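Local coordinates for protein cellulase (Bacteroides salanitronis, PDB 6WQY) that probably hydrolyses internal beta-1,4-glucosidic bonds of cellulose and related plant polysaccharides, as a broad-specificity endoglucanase of glycoside hydrolase family 5, at residues F252-Y266 / L277-F291. Sequence-based numbering, arbitrary orientation.
Sequences FYDPIDYTENADNIY and LKADWGDEDNVTGQF
Asn286 reaches Asp254 with a nearly straight hydrogen bond, ND2 to OD2 at 3.1 Å, the acceptor lying in the amide plane and offering its anti lone pair. The same ND2 also donates to a water that in turn bonds to the carbonyl oxygens of Asp254 and Gly282, while a second water links Asp254 OD2 to Gln290 NE2, which also bonds Asp229, as Gln290 OE1 does Lys293. On one side of this polar centre, the edge of Phe291 meets the face of Phe252, planes 65° apart. On the other, Pro255, which follows a cis peptide bond, lays CB over the indole of Trp281, 3.6 Å from its CE2; CG of Trp281 lies between its backbone N and carbonyl carbon (chi1 73°), bringing the indole back toward Pro255. The setting is a (beta/alpha)8 barrel: 252-266 follows strand 246-251, the sixth, and 277-291 ends in the first turns of helix 284-299. Farther along, CA of Ala279 sits over the centre of the Tyr266 ring, 3.9 Å away, and Ile265 covers the opposite face. Within 277-291, Lys278 NZ bonds Ala279 O and forms a 2.7 Å salt bridge to Asp283 OD2, tying up the loop before the helix. Ile228 and Ile307 pack on both phenylalanines.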
ATOM      1  N   PHE A 252       8.267   0.579   1.987  1.00  7.96           N
ATOM      2  CA  PHE A 252       9.519   0.657   2.729  1.00  8.30           C
ATOM      3  C   PHE A 252       9.766  -0.642   3.477  1.00  7.92           C
ATOM      4  O   PHE A 252       9.122  -0.896   4.500  1.00  8.63           O
ATOM      5  CB  PHE A 252       9.523   1.826   3.717  1.00  8.94           C
ATOM      6  CG  PHE A 252      10.816   1.967   4.466  1.00  8.72           C
ATOM      7  CD1 PHE A 252      11.910   2.586   3.874  1.00  9.06           C
ATOM      8  CD2 PHE A 252      10.956   1.472   5.754  1.00  9.70           C
ATOM      9  CE1 PHE A 252      13.100   2.721   4.559  1.00 10.27           C
ATOM     10  CE2 PHE A 252      12.146   1.604   6.437  1.00 10.64           C
ATOM     11  CZ  PHE A 252      13.214   2.226   5.838  1.00 10.27           C
ATOM     12  N   TYR A 253      10.730  -1.415   2.996  1.00  8.26           N
ATOM     13  CA  TYR A 253      11.135  -2.667   3.617  1.00  8.74           C
ATOM     14  C   TYR A 253      12.621  -2.667   3.970  1.00  8.91           C
ATOM     15  O   TYR A 253      13.177  -3.721   4.324  1.00  9.77           O
ATOM     16  CB  TYR A 253      10.846  -3.838   2.695  1.00  9.97           C
ATOM     17  CG  TYR A 253       9.388  -4.165   2.461  1.00  9.16           C
ATOM     18  CD1 TYR A 253       8.667  -4.848   3.430  1.00  9.76           C
ATOM     19  CD2 TYR A 253       8.754  -3.844   1.266  1.00  8.68           C
ATOM     20  CE1 TYR A 253       7.356  -5.220   3.212  1.00  9.99           C
ATOM     21  CE2 TYR A 253       7.433  -4.197   1.050  1.00  9.03           C
ATOM     22  CZ  TYR A 253       6.739  -4.894   2.021  1.00  8.40           C
ATOM     23  OH  TYR A 253       5.457  -5.353   1.838  1.00  9.38           O
ATOM     24  N   ASP A 254      13.289  -1.523   3.895  1.00  9.18           N
ATOM     25  CA  ASP A 254      14.740  -1.531   4.018  1.00  9.01           C
ATOM     26  C   ASP A 254      15.161  -2.013   5.405  1.00  9.50           C
ATOM     27  O   ASP A 254      14.623  -1.529   6.406  1.00  9.63           O
ATOM     28  CB  ASP A 254      15.320  -0.126   3.844  1.00  9.49           C
ATOM     29  CG  ASP A 254      15.143   0.451   2.459  1.00  9.72           C
ATOM     30  OD1 ASP A 254      14.683  -0.257   1.530  1.00 11.15           O
ATOM     31  OD2 ASP A 254      15.519   1.660   2.300  1.00 10.38           O
ATOM     32  N   PRO A 255      16.159  -2.901   5.516  1.00 10.17           N
ATOM     33  CA  PRO A 255      16.838  -3.644   4.444  1.00 10.76           C
ATOM     34  C   PRO A 255      16.086  -4.950   4.193  1.00 10.29           C
ATOM     35  O   PRO A 255      15.897  -5.734   5.143  1.00 11.02           O
ATOM     36  CB  PRO A 255      18.232  -3.890   5.022  1.00 10.46           C
ATOM     37  CG  PRO A 255      18.016  -3.954   6.513  1.00 11.92           C
ATOM     38  CD  PRO A 255      16.735  -3.221   6.836  1.00 10.64           C
ATOM     39  N   ILE A 256      15.658  -5.198   2.952  1.00 10.39           N
ATOM     40  CA  ILE A 256      14.809  -6.350   2.671  1.00 10.60           C
ATOM     41  C   ILE A 256      15.474  -7.664   3.049  1.00 12.60           C
ATOM     42  O   ILE A 256      14.786  -8.623   3.423  1.00 12.42           O
ATOM     43  CB  ILE A 256      14.334  -6.320   1.204  1.00 11.62           C
ATOM     44  CG1 ILE A 256      13.297  -7.410   0.929  1.00 11.83           C
ATOM     45  CG2 ILE A 256      15.502  -6.443   0.249  1.00 12.83           C
ATOM     46  CD1 ILE A 256      11.980  -7.218   1.635  1.00 11.88           C
ATOM     47  N   ASP A 257      16.801  -7.763   2.953  1.00 12.10           N
ATOM     48  CA  ASP A 257      17.433  -9.013   3.357  1.00 14.85           C
ATOM     49  C   ASP A 257      17.112  -9.353   4.807  1.00 13.26           C
ATOM     50  O   ASP A 257      16.997 -10.535   5.151  1.00 16.33           O
ATOM     51  CB  ASP A 257      18.950  -8.938   3.158  1.00 21.12           C
ATOM     52  CG  ASP A 257      19.357  -9.051   1.697  1.00 18.06           C
ATOM     53  OD1 ASP A 257      18.478  -9.270   0.832  1.00 21.23           O
ATOM     54  OD2 ASP A 257      20.567  -8.909   1.412  1.00 22.87           O
ATOM     55  N   TYR A 258      16.978  -8.341   5.662  1.00 12.36           N
ATOM     56  CA  TYR A 258      16.593  -8.556   7.057  1.00 12.79           C
ATOM     57  C   TYR A 258      15.076  -8.719   7.201  1.00 11.67           C
ATOM     58  O   TYR A 258      14.591  -9.666   7.840  1.00 12.48           O
ATOM     59  CB  TYR A 258      17.097  -7.400   7.945  1.00 12.47           C
ATOM     60  CG  TYR A 258      16.524  -7.498   9.346  1.00 12.19           C
ATOM     61  CD1 TYR A 258      16.883  -8.541  10.183  1.00 12.49           C
ATOM     62  CD2 TYR A 258      15.591  -6.582   9.812  1.00 11.43           C
ATOM     63  CE1 TYR A 258      16.327  -8.673  11.436  1.00 12.88           C
ATOM     64  CE2 TYR A 258      15.040  -6.697  11.078  1.00 12.26           C
ATOM     65  CZ  TYR A 258      15.405  -7.755  11.883  1.00 11.99           C
ATOM     66  OH  TYR A 258      14.839  -7.881  13.130  1.00 13.17           O
ATOM     67  N   THR A 259      14.300  -7.816   6.607  1.00 10.80           N
ATOM     68  CA  THR A 259      12.873  -7.804   6.907  1.00 10.24           C
ATOM     69  C   THR A 259      12.146  -9.007   6.325  1.00 11.59           C
ATOM     70  O   THR A 259      11.164  -9.455   6.923  1.00 11.65           O
ATOM     71  CB  THR A 259      12.228  -6.492   6.460  1.00 10.20           C
ATOM     72  OG1 THR A 259      12.463  -6.323   5.060  1.00 10.04           O
ATOM     73  CG2 THR A 259      12.778  -5.310   7.239  1.00 11.52           C
ATOM     74  N   GLU A 260      12.581  -9.540   5.184  1.00 11.35           N
ATOM     75  CA  GLU A 260      11.973 -10.745   4.641  1.00 12.11           C
ATOM     76  C   GLU A 260      12.800 -12.000   4.917  1.00 13.75           C
ATOM     77  O   GLU A 260      12.297 -13.110   4.725  1.00 15.93           O
ATOM     78  CB  GLU A 260      11.708 -10.604   3.137  1.00 12.85           C
ATOM     79  CG  GLU A 260      10.875 -11.748   2.581  1.00 15.16           C
ATOM     80  CD  GLU A 260      10.166 -11.409   1.292  1.00 41.36           C
ATOM     81  OE1 GLU A 260      10.782 -10.758   0.443  1.00 19.50           O
ATOM     82  OE2 GLU A 260       8.988 -11.794   1.136  1.00 32.71           O
ATOM     83  N   ASN A 261      14.044 -11.858   5.354  1.00 16.30           N
ATOM     84  CA  ASN A 261      14.839 -12.988   5.850  1.00 16.58           C
ATOM     85  C   ASN A 261      15.061 -14.058   4.781  1.00 23.22           C
ATOM     86  O   ASN A 261      15.002 -15.255   5.065  1.00 22.90           O
ATOM     87  CB  ASN A 261      14.201 -13.601   7.101  1.00 16.31           C
ATOM     88  CG  ASN A 261      15.137 -14.542   7.840  1.00 18.69           C
ATOM     89  OD1 ASN A 261      16.342 -14.310   7.903  1.00 18.63           O
ATOM     90  ND2 ASN A 261      14.580 -15.614   8.405  1.00 25.83           N
ATOM     91  N   ALA A 262      15.352 -13.634   3.548  1.00 30.37           N
ATOM     92  CA  ALA A 262      15.400 -14.571   2.425  1.00 31.27           C
ATOM     93  C   ALA A 262      16.358 -15.731   2.686  1.00 31.33           C
ATOM     94  O   ALA A 262      15.960 -16.901   2.642  1.00 46.64           O
ATOM     95  CB  ALA A 262      15.779 -13.835   1.135  1.00 40.65           C
ATOM     96  N   ASP A 263      17.629 -15.430   2.936  1.00 23.67           N
ATOM     97  CA  ASP A 263      18.645 -16.469   3.080  1.00 24.14           C
ATOM     98  C   ASP A 263      18.829 -16.930   4.524  1.00 22.39           C
ATOM     99  O   ASP A 263      19.789 -17.652   4.811  1.00 22.87           O
ATOM    100  CB  ASP A 263      19.980 -16.004   2.495  1.00 33.94           C
ATOM    101  CG  ASP A 263      20.824 -17.162   1.973  1.00 41.97           C
ATOM    102  OD1 ASP A 263      20.246 -18.206   1.595  1.00 33.76           O
ATOM    103  OD2 ASP A 263      22.066 -17.031   1.950  1.00 33.48           O
ATOM    104  N   ASN A 264      17.927 -16.537   5.424  1.00 22.34           N
ATOM    105  CA  ASN A 264      17.923 -16.982   6.818  1.00 21.12           C
ATOM    106  C   ASN A 264      19.297 -16.843   7.473  1.00 20.99           C
ATOM    107  O   ASN A 264      19.775 -17.742   8.168  1.00 23.12           O
ATOM    108  CB  ASN A 264      17.385 -18.413   6.948  1.00 30.13           C
ATOM    109  CG  ASN A 264      16.904 -18.729   8.351  1.00 25.09           C
ATOM    110  OD1 ASN A 264      16.371 -17.869   9.050  1.00 38.29           O
ATOM    111  ND2 ASN A 264      17.102 -19.974   8.776  1.00 38.16           N
ATOM    112  N   ILE A 265      19.930 -15.692   7.264  1.00 22.23           N
ATOM    113  CA  ILE A 265      21.234 -15.423   7.846  1.00 24.18           C
ATOM    114  C   ILE A 265      21.278 -14.137   8.673  1.00 18.85           C
ATOM    115  O   ILE A 265      22.176 -14.003   9.515  1.00 21.03           O
ATOM    116  CB  ILE A 265      22.344 -15.400   6.777  1.00 30.43           C
ATOM    117  CG1 ILE A 265      21.974 -14.394   5.688  1.00 29.24           C
ATOM    118  CG2 ILE A 265      22.558 -16.793   6.198  1.00 34.65           C
ATOM    119  CD1 ILE A 265      23.016 -14.226   4.615  1.00 45.10           C
ATOM    120  N   TYR A 266      20.371 -13.192   8.459  1.00 17.33           N
ATOM    121  CA  TYR A 266      20.405 -11.910   9.169  1.00 15.43           C
ATOM    122  C   TYR A 266      19.281 -11.917  10.194  1.00 15.08           C
ATOM    123  O   TYR A 266      18.114 -11.727   9.848  1.00 16.90           O
ATOM    124  CB  TYR A 266      20.230 -10.752   8.199  1.00 15.64           C
ATOM    125  CG  TYR A 266      21.251 -10.720   7.094  1.00 17.24           C
ATOM    126  CD1 TYR A 266      22.607 -10.814   7.367  1.00 19.27           C
ATOM    127  CD2 TYR A 266      20.855 -10.595   5.771  1.00 23.06           C
ATOM    128  CE1 TYR A 266      23.543 -10.783   6.350  1.00 21.71           C
ATOM    129  CE2 TYR A 266      21.780 -10.564   4.748  1.00 30.45           C
ATOM    130  CZ  TYR A 266      23.122 -10.657   5.043  1.00 25.34           C
ATOM    131  OH  TYR A 266      24.043 -10.623   4.021  1.00 30.39           O
ATOM    132  N   LEU A 277      25.582 -10.966  12.280  1.00 17.76           N
ATOM    133  CA  LEU A 277      24.204 -11.438  12.209  1.00 16.99           C
ATOM    134  C   LEU A 277      23.264 -10.407  11.602  1.00 15.92           C
ATOM    135  O   LEU A 277      22.042 -10.539  11.730  1.00 16.31           O
ATOM    136  CB  LEU A 277      23.699 -11.833  13.597  1.00 16.10           C
ATOM    137  CG  LEU A 277      24.493 -12.920  14.310  1.00 19.32           C
ATOM    138  CD1 LEU A 277      23.947 -13.144  15.715  1.00 19.72           C
ATOM    139  CD2 LEU A 277      24.494 -14.227  13.520  1.00 22.84           C
ATOM    140  N   LYS A 278      23.800  -9.386  10.946  1.00 16.30           N
ATOM    141  CA  LYS A 278      22.982  -8.304  10.409  1.00 17.01           C
ATOM    142  C   LYS A 278      23.372  -8.006   8.969  1.00 15.72           C
ATOM    143  O   LYS A 278      24.481  -8.313   8.528  1.00 16.74           O
ATOM    144  CB  LYS A 278      23.157  -7.025  11.241  1.00 18.20           C
ATOM    145  CG  LYS A 278      24.578  -6.488  11.207  1.00 17.21           C
ATOM    146  CD  LYS A 278      24.760  -5.311  12.154  1.00 21.20           C
ATOM    147  CE  LYS A 278      23.825  -4.163  11.803  1.00 15.80           C
ATOM    148  NZ  LYS A 278      24.040  -3.651  10.409  1.00 20.56           N
ATOM    149  N   ALA A 279      22.440  -7.397   8.237  1.00 15.28           N
ATOM    150  CA  ALA A 279      22.746  -6.881   6.910  1.00 15.25           C
ATOM    151  C   ALA A 279      23.773  -5.759   7.022  1.00 15.72           C
ATOM    152  O   ALA A 279      23.950  -5.152   8.082  1.00 16.44           O
ATOM    153  CB  ALA A 279      21.474  -6.354   6.247  1.00 18.26           C
ATOM    154  N   ASP A 280      24.456  -5.474   5.914  1.00 17.54           N
ATOM    155  CA  ASP A 280      25.547  -4.506   5.945  1.00 17.42           C
ATOM    156  C   ASP A 280      25.082  -3.073   5.718  1.00 17.15           C
ATOM    157  O   ASP A 280      25.923  -2.185   5.533  1.00 19.62           O
ATOM    158  CB  ASP A 280      26.665  -4.881   4.967  1.00 21.04           C
ATOM    159  CG  ASP A 280      26.218  -4.872   3.517  1.00 31.07           C
ATOM    160  OD1 ASP A 280      25.111  -4.384   3.219  1.00 25.22           O
ATOM    161  OD2 ASP A 280      26.989  -5.359   2.665  1.00 46.58           O
ATOM    162  N   TRP A 281      23.774  -2.824   5.753  1.00 15.34           N
ATOM    163  CA  TRP A 281      23.240  -1.482   5.579  1.00 13.66           C
ATOM    164  C   TRP A 281      21.854  -1.453   6.205  1.00 13.07           C
ATOM    165  O   TRP A 281      21.351  -2.463   6.704  1.00 12.77           O
ATOM    166  CB  TRP A 281      23.179  -1.114   4.091  1.00 15.08           C
ATOM    167  CG  TRP A 281      22.086  -1.837   3.376  1.00 14.17           C
ATOM    168  CD1 TRP A 281      22.072  -3.159   3.020  1.00 15.29           C
ATOM    169  CD2 TRP A 281      20.840  -1.286   2.935  1.00 12.45           C
ATOM    170  NE1 TRP A 281      20.894  -3.460   2.393  1.00 15.56           N
ATOM    171  CE2 TRP A 281      20.118  -2.330   2.327  1.00 12.92           C
ATOM    172  CE3 TRP A 281      20.260  -0.014   2.994  1.00 13.24           C
ATOM    173  CZ2 TRP A 281      18.853  -2.143   1.772  1.00 14.00           C
ATOM    174  CZ3 TRP A 281      19.005   0.164   2.450  1.00 13.61           C
ATOM    175  CH2 TRP A 281      18.319  -0.893   1.839  1.00 13.01           C
ATOM    176  N   GLY A 282      21.234  -0.278   6.188  1.00 12.56           N
ATOM    177  CA  GLY A 282      19.812  -0.182   6.457  1.00 12.21           C
ATOM    178  C   GLY A 282      19.403  -0.084   7.909  1.00 10.89           C
ATOM    179  O   GLY A 282      18.281  -0.472   8.249  1.00 10.81           O
ATOM    180  N   ASP A 283      20.280   0.426   8.770  1.00 11.47           N
ATOM    181  CA  ASP A 283      19.971   0.582  10.192  1.00 11.48           C
ATOM    182  C   ASP A 283      19.206   1.870  10.458  1.00 10.29           C
ATOM    183  O   ASP A 283      18.571   2.412   9.544  1.00 10.49           O
ATOM    184  CB  ASP A 283      21.263   0.411  10.998  1.00 13.15           C
ATOM    185  CG  ASP A 283      21.807  -1.006  10.876  1.00 12.95           C
ATOM    186  OD1 ASP A 283      21.047  -1.960  11.131  1.00 13.04           O
ATOM    187  OD2 ASP A 283      23.000  -1.153  10.520  1.00 18.46           O
ATOM    188  N   GLU A 284      19.218   2.339  11.704  1.00 10.96           N
ATOM    189  CA  GLU A 284      18.333   3.424  12.111  1.00 10.91           C
ATOM    190  C   GLU A 284      18.493   4.666  11.248  1.00 11.15           C
ATOM    191  O   GLU A 284      17.500   5.343  10.942  1.00 11.88           O
ATOM    192  CB  GLU A 284      18.618   3.794  13.573  1.00 11.47           C
ATOM    193  CG  GLU A 284      18.238   2.735  14.608  1.00 12.23           C
ATOM    194  CD  GLU A 284      19.306   1.685  14.881  1.00 11.75           C
ATOM    195  OE1 GLU A 284      20.238   1.501  14.057  1.00 11.96           O
ATOM    196  OE2 GLU A 284      19.216   1.034  15.964  1.00 12.35           O
ATOM    197  N   ASP A 285      19.738   4.998  10.882  0.70 11.61           N
ATOM    198  CA  ASP A 285      19.995   6.202  10.102  0.70 12.68           C
ATOM    199  C   ASP A 285      19.406   6.106   8.701  0.70 11.33           C
ATOM    200  O   ASP A 285      19.112   7.141   8.083  0.70 12.64           O
ATOM    201  CB  ASP A 285      21.497   6.476  10.032  0.70 14.27           C
ATOM    202  CG  ASP A 285      22.282   5.310   9.458  0.70 16.69           C
ATOM    203  OD1 ASP A 285      22.073   4.167   9.914  0.70 19.64           O
ATOM    204  OD2 ASP A 285      23.114   5.541   8.554  0.70 26.33           O
ATOM    205  N   ASN A 286      19.247   4.894   8.163  1.00 10.95           N
ATOM    206  CA  ASN A 286      18.565   4.750   6.883  1.00 11.36           C
ATOM    207  C   ASN A 286      17.071   5.023   7.021  1.00 10.65           C
ATOM    208  O   ASN A 286      16.461   5.631   6.131  1.00 10.89           O
ATOM    209  CB  ASN A 286      18.800   3.369   6.278  1.00 10.72           C
ATOM    210  CG  ASN A 286      18.189   3.245   4.899  1.00 10.25           C
ATOM    211  OD1 ASN A 286      18.662   3.886   3.949  1.00 11.73           O
ATOM    212  ND2 ASN A 286      17.135   2.455   4.777  1.00 10.85           N
ATOM    213  N   VAL A 287      16.456   4.564   8.112  1.00 10.15           N
ATOM    214  CA  VAL A 287      15.039   4.835   8.319  1.00 10.54           C
ATOM    215  C   VAL A 287      14.788   6.335   8.356  1.00 11.14           C
ATOM    216  O   VAL A 287      13.946   6.874   7.623  1.00 11.50           O
ATOM    217  CB  VAL A 287      14.542   4.165   9.612  1.00 10.74           C
ATOM    218  CG1 VAL A 287      13.060   4.479   9.814  1.00 12.00           C
ATOM    219  CG2 VAL A 287      14.775   2.673   9.602  1.00 10.66           C
ATOM    220  N   THR A 288      15.503   7.038   9.229  1.00 11.85           N
ATOM    221  CA  THR A 288      15.270   8.475   9.346  1.00 12.58           C
ATOM    222  C   THR A 288      15.758   9.220   8.110  1.00 11.94           C
ATOM    223  O   THR A 288      15.127  10.200   7.686  1.00 13.20           O
ATOM    224  CB  THR A 288      15.905   9.039  10.617  1.00 15.06           C
ATOM    225  OG1 THR A 288      17.292   8.729  10.623  1.00 14.25           O
ATOM    226  CG2 THR A 288      15.253   8.449  11.854  1.00 16.33           C
ATOM    227  N   GLY A 289      16.856   8.771   7.500  1.00 11.68           N
ATOM    228  CA  GLY A 289      17.334   9.435   6.303  1.00 12.35           C
ATOM    229  C   GLY A 289      16.363   9.335   5.145  1.00 11.43           C
ATOM    230  O   GLY A 289      16.134  10.305   4.413  1.00 12.40           O
ATOM    231  N   GLN A 290      15.791   8.151   4.941  1.00 10.71           N
ATOM    232  CA  GLN A 290      14.828   7.970   3.862  1.00 10.62           C
ATOM    233  C   GLN A 290      13.535   8.707   4.159  1.00 10.69           C
ATOM    234  O   GLN A 290      12.954   9.336   3.264  1.00 11.12           O
ATOM    235  CB  GLN A 290      14.578   6.483   3.636  1.00 10.88           C
ATOM    236  CG  GLN A 290      15.785   5.739   3.104  1.00 10.90           C
ATOM    237  CD  GLN A 290      16.274   6.332   1.801  1.00 11.19           C
ATOM    238  OE1 GLN A 290      17.180   7.160   1.791  1.00 12.91           O
ATOM    239  NE2 GLN A 290      15.669   5.914   0.697  1.00 11.95           N
ATOM    240  N   PHE A 291      13.042   8.619   5.394  1.00 10.81           N
ATOM    241  CA  PHE A 291      11.794   9.310   5.701  1.00 10.86           C
ATOM    242  C   PHE A 291      11.990  10.830   5.659  1.00 11.87           C
ATOM    243  O   PHE A 291      11.045  11.564   5.321  1.00 12.10           O
ATOM    244  CB  PHE A 291      11.213   8.851   7.040  1.00 11.35           C
ATOM    245  CG  PHE A 291      10.717   7.425   7.058  1.00 10.96           C
ATOM    246  CD1 PHE A 291      10.823   6.586   5.969  1.00 11.24           C
ATOM    247  CD2 PHE A 291      10.129   6.929   8.209  1.00 10.67           C
ATOM    248  CE1 PHE A 291      10.366   5.272   6.035  1.00 11.13           C
ATOM    249  CE2 PHE A 291       9.678   5.625   8.286  1.00 11.86           C
ATOM    250  CZ  PHE A 291       9.797   4.799   7.205  1.00 11.03           C
TER
HETATM  251  O   HOH W   1      16.153   0.857   7.014  1.00 10.83           O
HETATM  252  O   HOH W   2      13.846   3.703   1.142  1.00 11.18           O
HETATM  253  O   HOH W   3      21.696  -6.602   2.284  1.00 29.59           O
HETATM  254  O   HOH W   4      23.883  -7.216   3.644  1.00 25.06           O